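Local coordinates for uncharacterized protein (Bdellovibrio bacteriovorus, PDB 3TM8) that is an unconventional HD-GYP family protein with a two-iron site, related to cyclic-di-GMP phosphodiesterases and probably a signalling hydrolase, at residues K165-H170 with Y205-S210; S25-T30 with V123-E128. One frame throughout, in Å; residues are numbered along the deposited sequence.

Contact 1 (K165-H170 with Y205-S210); sequences KTISHH and YGHHHS. With FE (Fe (III) ion), chain D; PO4 (phosphate ion), chain C.
With chi1 at 61°, I167 holds CG1 between its backbone N and carbonyl carbon, and the extended chi2 (176°) carries CD1 to the backbone of H208; H207 swings CG beside its own N, which turns the ring toward the phosphate. I167 CD1 ends 3.6 Å from H208 N, while its other branch, CG2, lies 3.9 Å from H207 CB. Beyond this van der Waals contact the two segments meet through bound ions. H170 NE2 binds the iron at 2.1 Å, and phosphate O2 takes another position on the same metal, also at 2.1 Å. This is the metal centre of the HD domain: H203, D204 and N285 complete the protein ligands of this iron, and D204 also binds the second one. From the other segment H207 NE2 donates to phosphate O4 over 2.8 Å, with O4 in the ring plane and an N-H...O angle of 154°. The phosphate, probably picked up during crystallisation, is also held by W229, N285 and R289. D288 accepts from H170 ND1 and, with the iron on NE2, helps fix the ring's rotation, whereas H207 stacks on H232, a ligand of the second iron.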
loop_
_atom_site.group_PDB
_atom_site.type_symbol
_atom_site.label_atom_id
_atom_site.label_comp_id
_atom_site.label_asym_id
_atom_site.label_seq_id
_atom_site.Cartn_x
_atom_site.Cartn_y
_atom_site.Cartn_z
ATOM N N LYS A 165 10.278 0.747 3.693
ATOM C CA LYS A 165 10.234 0.026 2.417
ATOM C C LYS A 165 9.350 -1.221 2.468
ATOM O O LYS A 165 9.719 -2.269 1.935
ATOM C CB LYS A 165 11.647 -0.358 1.965
ATOM C CG LYS A 165 12.660 0.759 2.084
ATOM C CD LYS A 165 12.335 1.902 1.142
ATOM C CE LYS A 165 13.365 3.023 1.300
ATOM N NZ LYS A 165 13.194 4.097 0.289
ATOM N N THR A 166 8.181 -1.109 3.090
ATOM C CA THR A 166 7.307 -2.270 3.240
ATOM C C THR A 166 6.358 -2.435 2.056
ATOM O O THR A 166 5.998 -1.462 1.373
ATOM C CB THR A 166 6.464 -2.193 4.518
ATOM O OG1 THR A 166 5.593 -1.055 4.451
ATOM C CG2 THR A 166 7.365 -2.078 5.739
ATOM N N ILE A 167 5.934 -3.675 1.827
ATOM C CA ILE A 167 5.073 -3.973 0.692
ATOM C C ILE A 167 3.637 -3.495 0.907
ATOM O O ILE A 167 2.928 -3.216 -0.054
ATOM C CB ILE A 167 5.099 -5.470 0.294
ATOM C CG1 ILE A 167 4.615 -6.364 1.433
ATOM C CG2 ILE A 167 6.494 -5.876 -0.179
ATOM C CD1 ILE A 167 4.527 -7.825 1.053
ATOM N N SER A 168 3.203 -3.391 2.159
ATOM C CA SER A 168 1.863 -2.889 2.416
ATOM C C SER A 168 1.795 -1.376 2.195
ATOM O O SER A 168 0.860 -0.878 1.572
ATOM C CB SER A 168 1.375 -3.287 3.798
ATOM O OG SER A 168 2.294 -2.859 4.772
ATOM N N HIS A 169 2.790 -0.638 2.681
ATOM C CA HIS A 169 2.830 0.800 2.407
ATOM C C HIS A 169 2.937 1.033 0.884
ATOM O O HIS A 169 2.229 1.863 0.303
ATOM C CB HIS A 169 3.983 1.437 3.182
ATOM C CG HIS A 169 4.070 2.928 3.076
ATOM N ND1 HIS A 169 4.325 3.725 4.172
ATOM C CD2 HIS A 169 3.991 3.763 2.016
ATOM C CE1 HIS A 169 4.384 4.988 3.794
ATOM N NE2 HIS A 169 4.176 5.040 2.489
ATOM N N HIS A 170 3.809 0.267 0.241
ATOM C CA HIS A 170 4.003 0.343 -1.205
ATOM C C HIS A 170 2.694 0.032 -1.952
ATOM O O HIS A 170 2.363 0.687 -2.943
ATOM C CB HIS A 170 5.162 -0.598 -1.571
ATOM C CG HIS A 170 5.256 -0.981 -3.018
ATOM N ND1 HIS A 170 5.640 -0.108 -4.018
ATOM C CD2 HIS A 170 5.087 -2.183 -3.619
ATOM C CE1 HIS A 170 5.688 -0.758 -5.169
ATOM N NE2 HIS A 170 5.355 -2.017 -4.957
ATOM N N TYR A 205 1.471 -9.290 -2.700
ATOM C CA TYR A 205 1.265 -10.397 -1.776
ATOM C C TYR A 205 2.352 -11.476 -1.904
ATOM O O TYR A 205 2.765 -12.083 -0.910
ATOM C CB TYR A 205 -0.121 -11.002 -1.998
ATOM C CG TYR A 205 -0.392 -12.227 -1.161
ATOM C CD1 TYR A 205 -0.168 -12.227 0.215
ATOM C CD2 TYR A 205 -0.864 -13.390 -1.751
ATOM C CE1 TYR A 205 -0.427 -13.362 0.979
ATOM C CE2 TYR A 205 -1.109 -14.518 -1.006
ATOM C CZ TYR A 205 -0.891 -14.503 0.355
ATOM O OH TYR A 205 -1.149 -15.645 1.068
ATOM N N GLY A 206 2.833 -11.708 -3.124
ATOM C CA GLY A 206 3.867 -12.704 -3.345
ATOM C C GLY A 206 5.166 -12.453 -2.599
ATOM O O GLY A 206 5.959 -13.386 -2.408
ATOM N N HIS A 207 5.406 -11.205 -2.203
ATOM C CA HIS A 207 6.615 -10.871 -1.446
ATOM C C HIS A 207 6.441 -11.055 0.063
ATOM O O HIS A 207 7.395 -10.870 0.805
ATOM C CB HIS A 207 7.049 -9.410 -1.657
ATOM C CG HIS A 207 7.586 -9.088 -3.019
ATOM N ND1 HIS A 207 8.566 -9.830 -3.647
ATOM C CD2 HIS A 207 7.335 -8.034 -3.833
ATOM C CE1 HIS A 207 8.859 -9.270 -4.808
ATOM N NE2 HIS A 207 8.133 -8.174 -4.942
ATOM N N HIS A 208 5.229 -11.350 0.525
ATOM C CA HIS A 208 4.983 -11.407 1.966
ATOM C C HIS A 208 5.860 -12.481 2.594
ATOM O O HIS A 208 5.836 -13.634 2.167
ATOM C CB HIS A 208 3.507 -11.676 2.227
ATOM C CG HIS A 208 3.135 -11.720 3.671
ATOM N ND1 HIS A 208 3.188 -10.616 4.496
ATOM C CD2 HIS A 208 2.656 -12.732 4.425
ATOM C CE1 HIS A 208 2.774 -10.955 5.704
ATOM N NE2 HIS A 208 2.439 -12.232 5.686
ATOM N N HIS A 209 6.629 -12.081 3.610
ATOM C CA HIS A 209 7.599 -12.945 4.295
ATOM C C HIS A 209 8.640 -13.583 3.382
ATOM O O HIS A 209 9.148 -14.670 3.659
ATOM C CB HIS A 209 6.896 -13.960 5.197
ATOM C CG HIS A 209 6.461 -13.373 6.502
ATOM N ND1 HIS A 209 6.491 -14.074 7.686
ATOM C CD2 HIS A 209 6.024 -12.129 6.814
ATOM C CE1 HIS A 209 6.064 -13.299 8.667
ATOM N NE2 HIS A 209 5.776 -12.113 8.165
ATOM N N SER A 210 8.978 -12.877 2.306
ATOM C CA SER A 210 10.081 -13.265 1.444
ATOM C C SER A 210 11.409 -12.804 2.048
ATOM O O SER A 210 11.462 -11.761 2.699
ATOM C CB SER A 210 9.898 -12.626 0.069
ATOM O OG SER A 210 11.073 -12.776 -0.703
HETATM FE FE FE D . 5.289 -3.635 -6.342
HETATM P P PO4 C . 8.122 -4.888 -6.994
HETATM O O1 PO4 C . 9.543 -4.950 -6.493
HETATM O O2 PO4 C . 7.340 -3.765 -6.357
HETATM O O3 PO4 C . 8.099 -4.552 -8.504
HETATM O O4 PO4 C . 7.466 -6.244 -6.850
HETATM O O HOH W 1 5.122 -4.904 -7.843
#

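Contact 2 (S25-T30 with V123-E128); sequences SIRVST and VFENPE
R27 reaches out from the end of its strand and meets E125, which comes from the opposite direction off the last turn of a helix. The grip is side-on: NE of R27 donates to E125 OE2 at 3.1 Å and R27 NH2 to E125 OE1 at 2.9 Å, both nearly straight (169° and 166°). The oxygens lie close to the guanidinium plane, but the planes of the two groups are 56° apart, so each N-H arrives from above the carboxylate plane. An extended run from CG to NE in R27 delivers the bidentate salt bridge. Those two bonds are the tight part; away from them the contact thins quickly. N126 ND2 is only a loose neighbour, 4.4 Å from R27 NH2, and bonds instead to E122 O. The segments bury only about 100 Å² between them, and the three touching residues are all partly exposed. Further polar partners join it: K74 forms a salt bridge to E125 OE2, E122 one to R27 NH2, and the neutral N118 accepts from NH1 through OD1. Just past R27, T30 N and T30 OG1 both donate to R27 O, closing a tight 3-10 turn. The contact thus ties strand 23-27, paired antiparallel with strand 74-78, to the C-terminal end of helix 105-125.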
loop_
_atom_site.group_PDB
_atom_site.type_symbol
_atom_site.label_atom_id
_atom_site.label_comp_id
_atom_site.label_asym_id
_atom_site.label_seq_id
_atom_site.Cartn_x
_atom_site.Cartn_y
_atom_site.Cartn_z
ATOM N N SER A 25 -1.364 -8.078 19.857
ATOM C CA SER A 25 -0.644 -7.317 18.851
ATOM C C SER A 25 -1.551 -6.318 18.137
ATOM O O SER A 25 -2.754 -6.538 17.966
ATOM C CB SER A 25 0.036 -8.246 17.842
ATOM O OG SER A 25 -0.914 -8.869 17.008
ATOM N N ILE A 26 -0.946 -5.206 17.754
ATOM C CA ILE A 26 -1.581 -4.205 16.909
ATOM C C ILE A 26 -0.606 -3.860 15.786
ATOM O O ILE A 26 0.604 -4.008 15.941
ATOM C CB ILE A 26 -1.986 -2.931 17.702
ATOM C CG1 ILE A 26 -0.760 -2.238 18.306
ATOM C CG2 ILE A 26 -3.037 -3.259 18.762
ATOM C CD1 ILE A 26 -1.044 -0.801 18.734
ATOM N N ARG A 27 -1.126 -3.405 14.653
ATOM C CA ARG A 27 -0.262 -2.983 13.560
ATOM C C ARG A 27 0.061 -1.508 13.716
ATOM O O ARG A 27 -0.810 -0.685 13.973
ATOM C CB ARG A 27 -0.901 -3.284 12.206
ATOM C CG ARG A 27 -1.207 -4.758 12.046
ATOM C CD ARG A 27 -1.489 -5.167 10.601
ATOM N NE ARG A 27 -1.895 -6.561 10.581
ATOM C CZ ARG A 27 -3.136 -6.974 10.807
ATOM N NH1 ARG A 27 -4.107 -6.085 10.998
ATOM N NH2 ARG A 27 -3.410 -8.274 10.823
ATOM N N VAL A 28 1.333 -1.174 13.563
ATOM C CA VAL A 28 1.780 0.175 13.867
ATOM C C VAL A 28 1.159 1.233 12.956
ATOM O O VAL A 28 1.027 2.387 13.349
ATOM C CB VAL A 28 3.322 0.248 13.877
ATOM C CG1 VAL A 28 3.807 1.687 14.003
ATOM C CG2 VAL A 28 3.863 -0.612 15.019
ATOM N N SER A 29 0.753 0.841 11.749
ATOM C CA SER A 29 0.147 1.815 10.845
ATOM C C SER A 29 -1.217 2.316 11.323
ATOM O O SER A 29 -1.764 3.235 10.730
ATOM C CB SER A 29 0.034 1.259 9.430
ATOM O OG SER A 29 -0.862 0.173 9.403
ATOM N N THR A 30 -1.759 1.713 12.381
ATOM C CA THR A 30 -3.005 2.185 12.979
ATOM C C THR A 30 -2.802 3.300 14.007
ATOM O O THR A 30 -3.776 3.797 14.563
ATOM C CB THR A 30 -3.815 1.041 13.639
ATOM O OG1 THR A 30 -3.096 0.507 14.753
ATOM C CG2 THR A 30 -4.139 -0.061 12.637
ATOM N N VAL A 123 -5.275 -8.920 5.291
ATOM C CA VAL A 123 -5.493 -9.897 4.232
ATOM C C VAL A 123 -4.239 -10.771 3.995
ATOM O O VAL A 123 -4.336 -11.995 3.879
ATOM C CB VAL A 123 -5.944 -9.200 2.925
ATOM C CG1 VAL A 123 -6.010 -10.198 1.774
ATOM C CG2 VAL A 123 -7.306 -8.500 3.132
ATOM N N PHE A 124 -3.061 -10.154 3.953
ATOM C CA PHE A 124 -1.832 -10.927 3.748
ATOM C C PHE A 124 -1.659 -11.991 4.845
ATOM O O PHE A 124 -1.188 -13.099 4.584
ATOM C CB PHE A 124 -0.595 -10.022 3.777
ATOM C CG PHE A 124 -0.456 -9.090 2.595
ATOM C CD1 PHE A 124 -1.269 -9.189 1.472
ATOM C CD2 PHE A 124 0.522 -8.105 2.622
ATOM C CE1 PHE A 124 -1.093 -8.319 0.397
ATOM C CE2 PHE A 124 0.696 -7.238 1.562
ATOM C CZ PHE A 124 -0.117 -7.341 0.452
ATOM N N GLU A 125 -2.029 -11.648 6.077
ATOM C CA GLU A 125 -1.826 -12.543 7.214
ATOM C C GLU A 125 -2.928 -13.596 7.295
ATOM O O GLU A 125 -2.728 -14.681 7.835
ATOM C CB GLU A 125 -1.747 -11.745 8.524
ATOM C CG GLU A 125 -0.506 -10.880 8.644
ATOM C CD GLU A 125 -0.592 -9.888 9.796
ATOM O OE1 GLU A 125 -1.252 -10.194 10.810
ATOM O OE2 GLU A 125 -0.006 -8.791 9.683
ATOM N N ASN A 126 -4.093 -13.261 6.748
ATOM C CA ASN A 126 -5.287 -14.101 6.856
ATOM C C ASN A 126 -6.008 -14.206 5.522
ATOM O O ASN A 126 -7.155 -13.784 5.397
ATOM C CB ASN A 126 -6.240 -13.524 7.905
ATOM C CG ASN A 126 -5.567 -13.301 9.231
ATOM O OD1 ASN A 126 -5.395 -14.232 10.004
ATOM N ND2 ASN A 126 -5.169 -12.067 9.496
ATOM N N PRO A 127 -5.334 -14.760 4.512
ATOM C CA PRO A 127 -5.895 -14.708 3.157
ATOM C C PRO A 127 -7.191 -15.509 2.980
ATOM O O PRO A 127 -7.930 -15.263 2.030
ATOM C CB PRO A 127 -4.764 -15.278 2.289
ATOM C CG PRO A 127 -3.936 -16.103 3.231
ATOM C CD PRO A 127 -3.992 -15.367 4.537
ATOM N N GLU A 128 -7.469 -16.439 3.887
ATOM C CA GLU A 128 -8.680 -17.246 3.796
ATOM C C GLU A 128 -9.885 -16.540 4.420
ATOM O O GLU A 128 -11.018 -16.998 4.277
ATOM C CB GLU A 128 -8.469 -18.600 4.477
ATOM C CG GLU A 128 -7.384 -19.452 3.839
ATOM C CD GLU A 128 -7.913 -20.330 2.724
ATOM O OE1 GLU A 128 -9.039 -20.075 2.246
ATOM O OE2 GLU A 128 -7.203 -21.282 2.334
#

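In the fold
Contact 2 comes first along the chain and closes before contact 1 opens, yet their centres are just 12 Å apart and they touch. F124, on helix 105-125, is the main go-between: its ring meets Y205 (CD1 to CD1 3.5 Å), and its CE2 lies 3.9 Å from I167 CD1. P127 adds a further touch, its CG 3.6 Å from Y205 OH. Helix 105-125 also packs against T166, S168 and H169 near the start of helix 167-185. It therefore stands between the N-terminal strands, to which contact 2 ties it, and the HD domain, where contact 1 lies at the iron site, joining the two regions.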